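Local coordinates for putative pilus assembly-related protein (Burkholderia pseudomallei, PDB 4DAD) that may take part in pilus assembly and signalling, this piece being the CheY-like receiver domain of a longer protein that possibly binds and hydrolyses ATP, at residues V52-A55 against A56-V59. Numbering follows the deposited sequence.
Sequences VGRA and AQIV. With SO4 (sulfate ion), chain B.
Arg54 and Gln57 meet at the start of helix 55-58, just after the short loop that follows strand 47-51 of the receiver fold. Their side chains cross at about a right angle, yet the flat ends lie stacked, guanidinium and amide planes 15° apart. Gln57 CG sits over the centre of the guanidinium, 3.9 Å above its plane, and the arginine chain runs past the amide, with Arg54 CG 3.3 Å from Gln57 OE1. Arg54 CG lies between its own N and carbonyl carbon but swung towards N, chi1 31°, and the chain then extends straight to NE. Its NH1 ends 3.5 Å from Ala56 CB.

Arg54 is the N-cap residue, and Gln57, third in the helix, turns its amide oxygen back to it, as in one half of a capping box: Arg54 N gives a straight bond of 3.1 Å to Gln57 OE1, in the carbonyl plane and on a lone pair. Arg54 O takes two donors, Ile58 N at 3.0 Å and, from above the carbonyl plane, Gln57 N at 2.9 Å. Ile58 also touches Leu89 of helix 80-92, and Glu82 of that helix accepts from Ala56 N.

A long bond of 3.3 Å joins Gln57 NE2 to O4 of a sulfate, probably from the crystallisation liquor, which Arg61 also binds. That is an extra hold in this crystal; the Arg54 N-H bond itself tells amide oxygen from nitrogen and, with the stack, limits the amide's rotation.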
loop_
_atom_site.group_PDB
_atom_site.type_symbol
_atom_site.label_atom_id
_atom_site.label_comp_id
_atom_site.label_asym_id
_atom_site.label_seq_id
_atom_site.Cartn_x
_atom_site.Cartn_y
_atom_site.Cartn_z
ATOM N N VAL A 52 -20.870 10.064 5.169
ATOM C CA VAL A 52 -21.705 9.494 4.119
ATOM C C VAL A 52 -21.120 9.832 2.758
ATOM O O VAL A 52 -21.651 9.383 1.734
ATOM C CB VAL A 52 -23.210 9.897 4.172
ATOM C CG1 VAL A 52 -23.932 9.228 5.333
ATOM C CG2 VAL A 52 -23.392 11.412 4.173
ATOM N N GLY A 53 -20.087 10.665 2.751
ATOM C CA GLY A 53 -19.450 11.115 1.524
ATOM C C GLY A 53 -18.735 10.042 0.737
ATOM O O GLY A 53 -18.430 8.962 1.251
ATOM N N ARG A 54 -18.503 10.327 -0.537
ATOM C CA ARG A 54 -17.744 9.438 -1.426
ATOM C C ARG A 54 -16.309 9.940 -1.434
ATOM O O ARG A 54 -16.066 11.100 -1.051
ATOM C CB ARG A 54 -18.355 9.372 -2.851
ATOM C CG ARG A 54 -19.055 10.652 -3.301
ATOM C CD ARG A 54 -19.777 10.545 -4.637
ATOM N NE ARG A 54 -20.348 11.842 -5.011
ATOM C CZ ARG A 54 -19.757 12.718 -5.822
ATOM N NH1 ARG A 54 -18.591 12.429 -6.390
ATOM N NH2 ARG A 54 -20.338 13.881 -6.090
ATOM N N ALA A 55 -15.359 9.087 -1.866
ATOM C CA ALA A 55 -13.937 9.439 -1.921
ATOM C C ALA A 55 -13.685 10.743 -2.704
ATOM O O ALA A 55 -12.828 11.509 -2.300
ATOM C CB ALA A 55 -13.138 8.305 -2.521
ATOM N N ALA A 56 -14.481 11.043 -3.744
ATOM C CA ALA A 56 -14.336 12.267 -4.544
ATOM C C ALA A 56 -14.737 13.556 -3.765
ATOM O O ALA A 56 -14.272 14.651 -4.088
ATOM C CB ALA A 56 -15.143 12.147 -5.822
ATOM N N GLN A 57 -15.574 13.416 -2.732
ATOM C CA GLN A 57 -15.972 14.539 -1.889
ATOM C C GLN A 57 -14.986 14.703 -0.702
ATOM O O GLN A 57 -14.597 15.827 -0.366
ATOM C CB GLN A 57 -17.383 14.312 -1.382
ATOM C CG GLN A 57 -18.430 14.289 -2.466
ATOM C CD GLN A 57 -19.776 13.997 -1.872
ATOM O OE1 GLN A 57 -19.971 13.023 -1.137
ATOM N NE2 GLN A 57 -20.720 14.864 -2.139
ATOM N N ILE A 58 -14.565 13.574 -0.115
ATOM C CA ILE A 58 -13.626 13.509 0.994
ATOM C C ILE A 58 -12.285 14.231 0.642
ATOM O O ILE A 58 -11.827 15.040 1.457
ATOM C CB ILE A 58 -13.422 12.020 1.407
ATOM C CG1 ILE A 58 -14.722 11.421 1.980
ATOM C CG2 ILE A 58 -12.296 11.859 2.396
ATOM C CD1 ILE A 58 -14.712 9.860 2.123
ATOM N N VAL A 59 -11.698 13.984 -0.569
ATOM C CA VAL A 59 -10.423 14.584 -1.030
ATOM C C VAL A 59 -10.447 16.122 -0.908
ATOM O O VAL A 59 -9.414 16.723 -0.596
ATOM C CB VAL A 59 -9.974 14.199 -2.481
ATOM C CG1 VAL A 59 -8.463 14.345 -2.645
ATOM C CG2 VAL A 59 -10.384 12.790 -2.860
HETATM S S SO4 B . -19.217 18.725 -1.721
HETATM O O1 SO4 B . -17.846 18.573 -2.214
HETATM O O2 SO4 B . -19.324 18.095 -0.396
HETATM O O3 SO4 B . -19.573 20.152 -1.609
HETATM O O4 SO4 B . -20.115 18.059 -2.678
#